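Polyphosphate:AMP phosphotransferase (Pseudomonas aeruginosa PAO1, PDB 3CZP) transfers phosphate from inorganic polyphosphate to AMP to make ADP, and less efficiently to GMP to make GDP, with magnesium as cofactor. Local coordinates at residues A281-R286 / T485-I490; R319-D322 / Q328-I331; T468-N473 / R479-R484. One frame throughout, in Å; residues are numbered along the deposited sequence.

Contact 1 (A281-R286 / T485-I490); sequences AAEQAR and TINDAI
Glu283 and Arg286 of helix 273-292 meet Asn487 and Asp488 of helix 475-496 in a polar helix-helix contact. Both helices belong to the second PPK2 domain, which has a P-loop-type alpha/beta fold. Their local axes run the same general way, 36° apart, and approach to 9.9 Å.

Hydrogen bonds centre on the Asn487 amide. Asn487 ND2 donates to Glu283 O at 2.9 Å. Asn487 ND2 also donates to Glu283 OE1, at 2.8 Å, and both acceptors lie near the amide plane. The buried amide nitrogen is thus gripped twice by one residue, which fixes the rotation of the group.

Charge pairing forms a network. Glu283 OE1 also accepts from Arg286 NH1 through its syn lone pair, while Asn487 ND2 comes from the anti side, tilted out of the carboxylate plane. Arg286 reaches across to Asp488 because CG stands anti to the backbone N (chi1 -172°) and the chain stays extended to NE. Arg286 NH2 bonds to Asp488 OD1 at 2.9 Å, with the oxygen close to the guanidinium plane. Arg286 NE pairs with Glu491, so three carboxylates surround this guanidinium and probably stabilise its positive charge. A water donates to Asp488 OD1 and bonds only weakly to Arg286 NH1.

The remaining contact is van der Waals. Asn487 CB lies over the centre of one guanidinium face, 3.4 Å from Arg286 CZ.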
ATOM      1  N   ALA A 281      29.008  -9.225  22.295  1.00 37.25           N
ATOM      2  CA  ALA A 281      29.324 -10.338  21.377  1.00 36.72           C
ATOM      3  C   ALA A 281      28.484 -11.602  21.652  1.00 36.20           C
ATOM      4  O   ALA A 281      27.994 -12.245  20.728  1.00 35.31           O
ATOM      5  CB  ALA A 281      30.848 -10.671  21.451  1.00 37.15           C
ATOM      6  N   ALA A 282      28.349 -11.961  22.924  1.00 35.29           N
ATOM      7  CA  ALA A 282      27.559 -13.141  23.294  1.00 35.29           C
ATOM      8  C   ALA A 282      26.095 -12.951  22.894  1.00 34.65           C
ATOM      9  O   ALA A 282      25.471 -13.842  22.299  1.00 34.79           O
ATOM     10  CB  ALA A 282      27.677 -13.437  24.810  1.00 33.50           C
ATOM     11  N   GLU A 283      25.546 -11.787  23.202  1.00 33.82           N
ATOM     12  CA  GLU A 283      24.105 -11.566  22.937  1.00 34.06           C
ATOM     13  C   GLU A 283      23.742 -11.418  21.443  1.00 33.23           C
ATOM     14  O   GLU A 283      22.669 -11.892  21.006  1.00 32.31           O
ATOM     15  CB  GLU A 283      23.573 -10.382  23.790  1.00 34.11           C
ATOM     16  CG  GLU A 283      23.712 -10.695  25.340  1.00 35.06           C
ATOM     17  CD  GLU A 283      22.829 -11.838  25.823  1.00 35.13           C
ATOM     18  OE1 GLU A 283      21.739 -12.003  25.268  1.00 37.41           O
ATOM     19  OE2 GLU A 283      23.200 -12.577  26.751  1.00 36.39           O
ATOM     20  N   GLN A 284      24.634 -10.794  20.674  1.00 32.71           N
ATOM     21  CA  GLN A 284      24.505 -10.729  19.223  1.00 32.35           C
ATOM     22  C   GLN A 284      24.512 -12.141  18.586  1.00 32.00           C
ATOM     23  O   GLN A 284      23.636 -12.442  17.751  1.00 33.27           O
ATOM     24  CB  GLN A 284      25.582  -9.824  18.643  1.00 32.20           C
ATOM     25  CG  GLN A 284      25.367  -8.342  18.994  1.00 33.10           C
ATOM     26  CD  GLN A 284      26.484  -7.456  18.502  1.00 32.53           C
ATOM     27  OE1 GLN A 284      27.643  -7.879  18.443  1.00 35.44           O
ATOM     28  NE2 GLN A 284      26.142  -6.210  18.125  1.00 34.21           N
ATOM     29  N   ALA A 285      25.432 -13.012  19.014  1.00 31.70           N
ATOM     30  CA  ALA A 285      25.467 -14.431  18.561  1.00 30.79           C
ATOM     31  C   ALA A 285      24.197 -15.194  18.944  1.00 30.52           C
ATOM     32  O   ALA A 285      23.686 -16.047  18.172  1.00 30.36           O
ATOM     33  CB  ALA A 285      26.719 -15.143  19.141  1.00 30.29           C
ATOM     34  N   ARG A 286      23.693 -14.904  20.148  1.00 29.67           N
ATOM     35  CA  ARG A 286      22.508 -15.584  20.684  1.00 28.98           C
ATOM     36  C   ARG A 286      21.318 -15.166  19.837  1.00 28.43           C
ATOM     37  O   ARG A 286      20.548 -16.011  19.404  1.00 27.21           O
ATOM     38  CB  ARG A 286      22.294 -15.196  22.153  1.00 28.31           C
ATOM     39  CG  ARG A 286      21.208 -15.969  22.876  1.00 29.10           C
ATOM     40  CD  ARG A 286      21.147 -15.517  24.301  1.00 30.02           C
ATOM     41  NE  ARG A 286      19.888 -15.852  24.962  1.00 31.11           N
ATOM     42  CZ  ARG A 286      19.387 -15.168  25.987  1.00 31.34           C
ATOM     43  NH1 ARG A 286      20.001 -14.084  26.451  1.00 31.82           N
ATOM     44  NH2 ARG A 286      18.246 -15.538  26.538  1.00 30.21           N
ATOM     45  N   THR A 485      17.042  -8.790  26.382  1.00 28.11           N
ATOM     46  CA  THR A 485      15.596  -8.835  26.470  1.00 28.00           C
ATOM     47  C   THR A 485      14.944  -9.441  25.239  1.00 29.41           C
ATOM     48  O   THR A 485      14.020 -10.283  25.342  1.00 30.89           O
ATOM     49  CB  THR A 485      14.985  -7.450  26.681  1.00 28.77           C
ATOM     50  OG1 THR A 485      15.533  -6.833  27.853  1.00 22.96           O
ATOM     51  CG2 THR A 485      13.442  -7.572  26.826  1.00 26.61           C
ATOM     52  N   ILE A 486      15.352  -8.971  24.078  1.00 29.37           N
ATOM     53  CA  ILE A 486      14.900  -9.567  22.839  1.00 30.33           C
ATOM     54  C   ILE A 486      15.107 -11.079  22.880  1.00 30.64           C
ATOM     55  O   ILE A 486      14.171 -11.824  22.684  1.00 32.26           O
ATOM     56  CB  ILE A 486      15.569  -8.923  21.609  1.00 30.29           C
ATOM     57  CG1 ILE A 486      15.064  -7.474  21.449  1.00 29.29           C
ATOM     58  CG2 ILE A 486      15.256  -9.667  20.316  1.00 29.17           C
ATOM     59  CD1 ILE A 486      15.870  -6.721  20.439  1.00 29.86           C
ATOM     60  N   ASN A 487      16.333 -11.505  23.165  1.00 31.12           N
ATOM     61  CA  ASN A 487      16.697 -12.900  23.238  1.00 30.77           C
ATOM     62  C   ASN A 487      15.895 -13.669  24.279  1.00 30.76           C
ATOM     63  O   ASN A 487      15.443 -14.780  23.996  1.00 29.48           O
ATOM     64  CB  ASN A 487      18.206 -13.043  23.574  1.00 30.04           C
ATOM     65  CG  ASN A 487      19.141 -12.550  22.431  1.00 30.17           C
ATOM     66  OD1 ASN A 487      18.736 -12.476  21.275  1.00 25.83           O
ATOM     67  ND2 ASN A 487      20.404 -12.244  22.771  1.00 25.01           N
ATOM     68  N   ASP A 488      15.755 -13.109  25.494  1.00 31.25           N
ATOM     69  CA  ASP A 488      14.899 -13.761  26.535  1.00 31.20           C
ATOM     70  C   ASP A 488      13.452 -13.951  25.998  1.00 31.34           C
ATOM     71  O   ASP A 488      12.822 -14.980  26.243  1.00 30.44           O
ATOM     72  CB  ASP A 488      14.804 -12.927  27.831  1.00 30.48           C
ATOM     73  CG  ASP A 488      16.084 -12.884  28.616  1.00 31.04           C
ATOM     74  OD1 ASP A 488      17.013 -13.677  28.334  1.00 25.47           O
ATOM     75  OD2 ASP A 488      16.145 -12.036  29.550  1.00 31.03           O
ATOM     76  N   ALA A 489      12.929 -12.939  25.295  1.00 31.88           N
ATOM     77  CA  ALA A 489      11.553 -12.990  24.765  1.00 31.76           C
ATOM     78  C   ALA A 489      11.349 -14.074  23.681  1.00 31.65           C
ATOM     79  O   ALA A 489      10.350 -14.779  23.683  1.00 32.73           O
ATOM     80  CB  ALA A 489      11.081 -11.599  24.268  1.00 30.79           C
ATOM     81  N   ILE A 490      12.293 -14.208  22.762  1.00 31.98           N
ATOM     82  CA  ILE A 490      12.257 -15.292  21.742  1.00 31.85           C
ATOM     83  C   ILE A 490      12.385 -16.676  22.399  1.00 31.21           C
ATOM     84  O   ILE A 490      11.600 -17.566  22.117  1.00 31.76           O
ATOM     85  CB  ILE A 490      13.369 -15.139  20.680  1.00 30.57           C
ATOM     86  CG1 ILE A 490      13.242 -13.811  19.906  1.00 32.69           C
ATOM     87  CG2 ILE A 490      13.331 -16.301  19.702  1.00 31.86           C
ATOM     88  CD1 ILE A 490      14.487 -13.450  19.022  1.00 31.68           C
TER
HETATM   89  O   HOH W   1      19.375 -14.099  29.856  1.00 58.85           O

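Contact 2 (R319-D322 / Q328-I331); sequences RVTD and QYHI
The Tyr329 ring receives the Thr321 methyl over one face and a water at its edge. Thr321 CG2 sits 3.8 Å from the ring centroid and 17° off the ring normal, a CH-pi contact. The methyl is displaced toward the rim. Thr321 CB reaches farther along the same ring, 3.5 Å from Tyr329 CZ. The two side chains cross at about a right angle. Asn64 of the second subunit also packs on Tyr329.

Thr321 lies near the end of helix 313-321, and Tyr329 lies by strand 330-333, an outermost strand of this chain's parallel sheet. The helix links parallel strands 300-307 and 330-333 in a beta-alpha-beta crossover of the P-loop-type domain. The contact closes its second half. Ile331 faces the same threonine. Ile331 CD1 meets Thr321 CG2 at 3.6 Å, so one methyl touches both an aromatic face and an aliphatic end.

The threonine hydroxyl points elsewhere. With chi1 at 60°, OG1 lies between the backbone N and the carbonyl carbon, and it bonds to the carbonyl of Arg318 one turn back. CG2 is left to meet the ring. No direct hydrogen bond joins the segments. A water bridges them instead, 3.0 Å from Thr321 O and 2.8 Å from Tyr329 OH. The chemistry implies a mainly apolar junction with a polar margin, beside the dimer partner, whose Pro69 and Arg70 pack on Thr321 and Ile331.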
ATOM      1  N   ARG A 319      23.024  -1.889  17.374  1.00 29.76           N
ATOM      2  CA  ARG A 319      23.710  -3.055  17.957  1.00 29.83           C
ATOM      3  C   ARG A 319      22.853  -4.351  17.796  1.00 29.01           C
ATOM      4  O   ARG A 319      23.393  -5.471  17.775  1.00 27.46           O
ATOM      5  CB  ARG A 319      24.100  -2.814  19.410  1.00 29.86           C
ATOM      6  CG  ARG A 319      25.148  -1.677  19.667  1.00 31.51           C
ATOM      7  CD  ARG A 319      26.210  -1.665  18.608  1.00 33.39           C
ATOM      8  NE  ARG A 319      27.075  -0.495  18.676  1.00 35.13           N
ATOM      9  CZ  ARG A 319      26.760   0.731  18.258  1.00 35.69           C
ATOM     10  NH1 ARG A 319      25.582   0.995  17.713  1.00 36.71           N
ATOM     11  NH2 ARG A 319      27.655   1.703  18.373  1.00 34.34           N
ATOM     12  N   VAL A 320      21.538  -4.188  17.680  1.00 28.68           N
ATOM     13  CA  VAL A 320      20.653  -5.319  17.317  1.00 29.58           C
ATOM     14  C   VAL A 320      20.855  -5.654  15.839  1.00 29.51           C
ATOM     15  O   VAL A 320      21.044  -6.815  15.480  1.00 32.04           O
ATOM     16  CB  VAL A 320      19.159  -4.962  17.582  1.00 29.80           C
ATOM     17  CG1 VAL A 320      18.172  -6.055  17.026  1.00 28.11           C
ATOM     18  CG2 VAL A 320      18.971  -4.711  19.070  1.00 29.81           C
ATOM     19  N   THR A 321      20.831  -4.652  14.976  1.00 30.06           N
ATOM     20  CA  THR A 321      20.920  -4.912  13.526  1.00 29.82           C
ATOM     21  C   THR A 321      22.282  -5.510  13.185  1.00 29.97           C
ATOM     22  O   THR A 321      22.363  -6.324  12.278  1.00 30.39           O
ATOM     23  CB  THR A 321      20.603  -3.638  12.610  1.00 28.22           C
ATOM     24  OG1 THR A 321      21.503  -2.581  12.880  1.00 29.67           O
ATOM     25  CG2 THR A 321      19.194  -3.111  12.833  1.00 29.65           C
ATOM     26  N   ASP A 322      23.327  -5.085  13.913  1.00 29.29           N
ATOM     27  CA  ASP A 322      24.720  -5.560  13.732  1.00 30.03           C
ATOM     28  C   ASP A 322      24.826  -7.061  13.868  1.00 30.05           C
ATOM     29  O   ASP A 322      25.704  -7.680  13.278  1.00 30.87           O
ATOM     30  CB  ASP A 322      25.643  -4.901  14.770  1.00 30.13           C
ATOM     31  CG  ASP A 322      26.126  -3.477  14.377  1.00 31.92           C
ATOM     32  OD1 ASP A 322      25.846  -2.970  13.266  1.00 34.50           O
ATOM     33  OD2 ASP A 322      26.855  -2.866  15.209  1.00 29.15           O
ATOM     34  N   GLN A 328      17.060  -9.657   6.960  1.00 29.87           N
ATOM     35  CA  GLN A 328      16.320 -10.257   8.073  1.00 29.54           C
ATOM     36  C   GLN A 328      15.421  -9.300   8.892  1.00 31.08           C
ATOM     37  O   GLN A 328      14.704  -9.746   9.798  1.00 33.56           O
ATOM     38  CB  GLN A 328      17.314 -10.953   8.996  1.00 29.23           C
ATOM     39  CG  GLN A 328      17.977 -12.189   8.388  1.00 27.02           C
ATOM     40  CD  GLN A 328      18.995 -12.814   9.353  1.00 28.57           C
ATOM     41  OE1 GLN A 328      20.073 -12.260   9.594  1.00 29.39           O
ATOM     42  NE2 GLN A 328      18.665 -13.976   9.885  1.00 25.21           N
ATOM     43  N   TYR A 329      15.484  -7.997   8.622  1.00 30.98           N
ATOM     44  CA  TYR A 329      14.818  -7.027   9.453  1.00 30.90           C
ATOM     45  C   TYR A 329      14.350  -5.872   8.593  1.00 30.92           C
ATOM     46  O   TYR A 329      14.739  -5.757   7.419  1.00 30.19           O
ATOM     47  CB  TYR A 329      15.678  -6.581  10.661  1.00 30.36           C
ATOM     48  CG  TYR A 329      16.986  -5.932  10.271  1.00 30.78           C
ATOM     49  CD1 TYR A 329      17.000  -4.646   9.724  1.00 30.34           C
ATOM     50  CD2 TYR A 329      18.210  -6.599  10.422  1.00 29.27           C
ATOM     51  CE1 TYR A 329      18.154  -4.044   9.360  1.00 28.55           C
ATOM     52  CE2 TYR A 329      19.404  -5.982  10.037  1.00 29.27           C
ATOM     53  CZ  TYR A 329      19.368  -4.716   9.523  1.00 29.62           C
ATOM     54  OH  TYR A 329      20.492  -4.079   9.106  1.00 27.63           O
ATOM     55  N   HIS A 330      13.457  -5.066   9.186  1.00 31.12           N
ATOM     56  CA  HIS A 330      12.844  -3.898   8.550  1.00 30.78           C
ATOM     57  C   HIS A 330      12.708  -2.872   9.659  1.00 30.10           C
ATOM     58  O   HIS A 330      12.046  -3.155  10.646  1.00 29.65           O
ATOM     59  CB  HIS A 330      11.484  -4.284   7.987  1.00 31.64           C
ATOM     60  CG  HIS A 330      10.699  -3.131   7.422  1.00 34.63           C
ATOM     61  ND1 HIS A 330      11.251  -2.197   6.560  1.00 41.07           N
ATOM     62  CD2 HIS A 330       9.392  -2.802   7.545  1.00 38.90           C
ATOM     63  CE1 HIS A 330      10.318  -1.339   6.189  1.00 41.15           C
ATOM     64  NE2 HIS A 330       9.179  -1.676   6.776  1.00 43.72           N
ATOM     65  N   ILE A 331      13.390  -1.729   9.552  1.00 27.91           N
ATOM     66  CA  ILE A 331      13.293  -0.698  10.560  1.00 27.12           C
ATOM     67  C   ILE A 331      12.368   0.398  10.050  1.00 26.71           C
ATOM     68  O   ILE A 331      12.530   0.869   8.912  1.00 25.65           O
ATOM     69  CB  ILE A 331      14.650  -0.093  10.879  1.00 27.05           C
ATOM     70  CG1 ILE A 331      15.676  -1.191  11.250  1.00 28.43           C
ATOM     71  CG2 ILE A 331      14.517   0.946  11.978  1.00 26.78           C
ATOM     72  CD1 ILE A 331      17.059  -0.605  11.430  1.00 25.91           C
TER
HETATM   73  O   HOH W   2      22.873  -5.458   9.488  1.00 38.09           O

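Contact 3 (T468-N473 / R479-R484); sequences TLVEAN and RVKVLR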
ATOM      1  N   THR A 468       9.736  -2.875  29.088  1.00 31.47           N
ATOM      2  CA  THR A 468      11.075  -2.978  29.672  1.00 31.52           C
ATOM      3  C   THR A 468      11.629  -1.609  29.768  1.00 31.90           C
ATOM      4  O   THR A 468      11.781  -0.947  28.768  1.00 31.93           O
ATOM      5  CB  THR A 468      12.041  -3.804  28.785  1.00 31.44           C
ATOM      6  OG1 THR A 468      11.415  -5.042  28.469  1.00 27.60           O
ATOM      7  CG2 THR A 468      13.447  -4.053  29.490  1.00 31.59           C
ATOM      8  N   LEU A 469      11.887  -1.184  30.998  1.00 31.55           N
ATOM      9  CA  LEU A 469      12.504   0.077  31.248  1.00 32.81           C
ATOM     10  C   LEU A 469      14.033  -0.136  31.193  1.00 32.44           C
ATOM     11  O   LEU A 469      14.591  -0.911  31.978  1.00 32.71           O
ATOM     12  CB  LEU A 469      12.021   0.660  32.610  1.00 32.32           C
ATOM     13  CG  LEU A 469      10.497   0.700  32.838  1.00 34.22           C
ATOM     14  CD1 LEU A 469      10.129   1.005  34.290  1.00 34.62           C
ATOM     15  CD2 LEU A 469       9.751   1.647  31.851  1.00 37.22           C
ATOM     16  N   VAL A 470      14.692   0.547  30.259  1.00 32.27           N
ATOM     17  CA  VAL A 470      16.131   0.420  30.090  1.00 32.51           C
ATOM     18  C   VAL A 470      16.826   1.613  30.757  1.00 32.59           C
ATOM     19  O   VAL A 470      16.555   2.746  30.435  1.00 33.53           O
ATOM     20  CB  VAL A 470      16.501   0.298  28.593  1.00 33.24           C
ATOM     21  CG1 VAL A 470      18.018   0.074  28.430  1.00 30.26           C
ATOM     22  CG2 VAL A 470      15.688  -0.834  27.917  1.00 28.30           C
ATOM     23  N   GLU A 471      17.662   1.343  31.736  1.00 33.07           N
ATOM     24  CA  GLU A 471      18.477   2.377  32.420  1.00 32.26           C
ATOM     25  C   GLU A 471      19.559   2.755  31.416  1.00 31.43           C
ATOM     26  O   GLU A 471      20.460   1.961  31.140  1.00 29.84           O
ATOM     27  CB  GLU A 471      19.114   1.822  33.695  1.00 32.56           C
ATOM     28  CG  GLU A 471      18.155   1.370  34.800  1.00 32.94           C
ATOM     29  CD  GLU A 471      17.558  -0.027  34.579  1.00 31.82           C
ATOM     30  OE1 GLU A 471      17.749  -0.650  33.510  1.00 30.61           O
ATOM     31  OE2 GLU A 471      16.870  -0.480  35.495  1.00 30.06           O
ATOM     32  N   ALA A 472      19.438   3.933  30.816  1.00 31.33           N
ATOM     33  CA  ALA A 472      20.159   4.232  29.564  1.00 31.27           C
ATOM     34  C   ALA A 472      21.241   5.294  29.667  1.00 31.54           C
ATOM     35  O   ALA A 472      21.901   5.608  28.679  1.00 31.66           O
ATOM     36  CB  ALA A 472      19.137   4.591  28.466  1.00 31.44           C
ATOM     37  N   ASN A 473      21.505   5.793  30.877  1.00 31.73           N
ATOM     38  CA  ASN A 473      22.589   6.744  31.090  1.00 30.87           C
ATOM     39  C   ASN A 473      23.958   6.229  30.585  1.00 32.22           C
ATOM     40  O   ASN A 473      24.794   7.029  30.190  1.00 32.16           O
ATOM     41  CB  ASN A 473      22.748   7.096  32.586  1.00 30.97           C
ATOM     42  CG  ASN A 473      21.801   8.191  33.062  1.00 28.86           C
ATOM     43  OD1 ASN A 473      20.920   8.607  32.336  1.00 22.40           O
ATOM     44  ND2 ASN A 473      21.989   8.653  34.333  1.00 26.15           N
ATOM     45  N   ARG A 479      22.647  -1.025  25.734  1.00 31.94           N
ATOM     46  CA  ARG A 479      22.713  -1.887  24.550  1.00 32.25           C
ATOM     47  C   ARG A 479      22.572  -3.384  24.842  1.00 31.82           C
ATOM     48  O   ARG A 479      21.823  -4.103  24.157  1.00 31.43           O
ATOM     49  CB  ARG A 479      23.972  -1.628  23.737  1.00 32.57           C
ATOM     50  CG  ARG A 479      24.012  -0.260  23.029  1.00 34.13           C
ATOM     51  CD  ARG A 479      25.450   0.086  22.705  1.00 34.73           C
ATOM     52  NE  ARG A 479      25.551   1.426  22.124  1.00 38.78           N
ATOM     53  CZ  ARG A 479      26.716   2.037  21.868  1.00 38.44           C
ATOM     54  NH1 ARG A 479      27.863   1.414  22.103  1.00 39.70           N
ATOM     55  NH2 ARG A 479      26.740   3.262  21.349  1.00 35.88           N
ATOM     56  N   VAL A 480      23.299  -3.857  25.843  1.00 31.20           N
ATOM     57  CA  VAL A 480      23.297  -5.280  26.186  1.00 31.08           C
ATOM     58  C   VAL A 480      21.945  -5.692  26.738  1.00 30.92           C
ATOM     59  O   VAL A 480      21.425  -6.729  26.398  1.00 30.91           O
ATOM     60  CB  VAL A 480      24.462  -5.619  27.177  1.00 31.78           C
ATOM     61  CG1 VAL A 480      24.372  -7.059  27.614  1.00 30.02           C
ATOM     62  CG2 VAL A 480      25.820  -5.279  26.494  1.00 28.76           C
ATOM     63  N   LYS A 481      21.354  -4.855  27.572  1.00 31.42           N
ATOM     64  CA  LYS A 481      20.019  -5.113  28.111  1.00 30.99           C
ATOM     65  C   LYS A 481      18.933  -5.240  26.999  1.00 30.72           C
ATOM     66  O   LYS A 481      18.087  -6.140  27.033  1.00 29.48           O
ATOM     67  CB  LYS A 481      19.666  -4.024  29.123  1.00 31.39           C
ATOM     68  CG  LYS A 481      18.296  -4.139  29.697  1.00 31.23           C
ATOM     69  CD  LYS A 481      18.095  -3.267  30.903  1.00 31.76           C
ATOM     70  CE  LYS A 481      16.763  -3.606  31.631  1.00 34.10           C
ATOM     71  NZ  LYS A 481      16.746  -3.139  33.049  1.00 32.72           N
ATOM     72  N   VAL A 482      19.021  -4.392  25.980  1.00 30.00           N
ATOM     73  CA  VAL A 482      18.092  -4.437  24.848  1.00 29.47           C
ATOM     74  C   VAL A 482      18.221  -5.782  24.138  1.00 28.75           C
ATOM     75  O   VAL A 482      17.227  -6.491  23.914  1.00 27.45           O
ATOM     76  CB  VAL A 482      18.348  -3.240  23.845  1.00 29.03           C
ATOM     77  CG1 VAL A 482      17.708  -3.519  22.516  1.00 29.91           C
ATOM     78  CG2 VAL A 482      17.820  -1.892  24.426  1.00 27.82           C
ATOM     79  N   LEU A 483      19.457  -6.144  23.813  1.00 28.15           N
ATOM     80  CA  LEU A 483      19.703  -7.406  23.131  1.00 28.37           C
ATOM     81  C   LEU A 483      19.249  -8.569  24.032  1.00 29.29           C
ATOM     82  O   LEU A 483      18.499  -9.429  23.593  1.00 29.91           O
ATOM     83  CB  LEU A 483      21.176  -7.557  22.754  1.00 28.97           C
ATOM     84  CG  LEU A 483      21.633  -6.990  21.397  1.00 29.31           C
ATOM     85  CD1 LEU A 483      23.084  -6.599  21.511  1.00 27.02           C
ATOM     86  CD2 LEU A 483      21.440  -7.991  20.270  1.00 28.10           C
ATOM     87  N   ARG A 484      19.653  -8.560  25.298  1.00 28.26           N
ATOM     88  CA  ARG A 484      19.302  -9.685  26.183  1.00 28.43           C
ATOM     89  C   ARG A 484      17.784  -9.892  26.311  1.00 27.72           C
ATOM     90  O   ARG A 484      17.315 -11.018  26.354  1.00 26.09           O
ATOM     91  CB  ARG A 484      19.865  -9.480  27.540  1.00 27.67           C
ATOM     92  CG  ARG A 484      19.826 -10.707  28.424  1.00 29.63           C
ATOM     93  CD  ARG A 484      20.490 -10.400  29.746  1.00 28.59           C
ATOM     94  NE  ARG A 484      21.946 -10.389  29.709  1.00 29.75           N
ATOM     95  CZ  ARG A 484      22.734  -9.340  29.999  1.00 29.33           C
ATOM     96  NH1 ARG A 484      24.049  -9.487  29.976  1.00 23.73           N
ATOM     97  NH2 ARG A 484      22.220  -8.131  30.258  1.00 30.25           N
TER
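Strand 468-471 and helix 479-484 run nearly antiparallel, at 157°, with local axes 8.6 Å apart. Val470 and Lys481 are the closest pair of CA atoms, at 7.0 Å. The strand is the last of the parallel sheet in the second PPK2 domain. A short connection leads from it into the C-terminal helix 475-496, which folds back over the sheet. Strand and helix form the closing beta-alpha pair of a P-loop-type alpha/beta fold. Backbone bonds from Thr468 and Val470 to strand 404-412 join the strand to its neighbour.

Lys481 carries most of the contact. Its CG is anti to the backbone N (chi1 177°), and the chain continues extended toward the strand. The aliphatic part lies alongside Thr468 and Val470, pointing the opposite way to them. Lys481 CE is 4.0 Å from Thr468 CG2, and Lys481 CD is 4.2 Å from Val470 CG1. Val470 CG2 also meets Val482 CG2 at 4.2 Å, and Val470 packs on Phe409 and Leu411 of the neighbouring strand.

The polar end of the lysine is held by the strand. Glu471 bends at chi2 (81°), which brings its carboxylate back to the ammonium group. The buried glutamate is thereby paired in a salt bridge, which would be expected to favour its charged form. Lys481 NZ also makes a weak bond to Leu469 O at 3.3 Å. The shorter bond runs from Lys481 NZ to the syn lone pair of Glu471 OE1, at 2.7 Å.

All three contacts lie in the second PPK2 domain, with centres about 12 to 16 Å apart. Contact 1 joins the domain's early helix 273-292 to its final helix 475-496. Contacts 2 and 3 fall between its segments along the chain, in that order. They sit at strands 330-333 and 467-471 of the five-stranded parallel sheet, the two that are outermost within this chain. Contacts 1 and 3 share helix 475-496. Val320 packs on Val482 and Ile486, bringing helix 313-321 onto the same helix, and Gln284 bonds to the Arg319 carbonyl. Three helices are thus tied together beside the sheet. Of the three, contact 2 alone touches the second subunit of the homodimer.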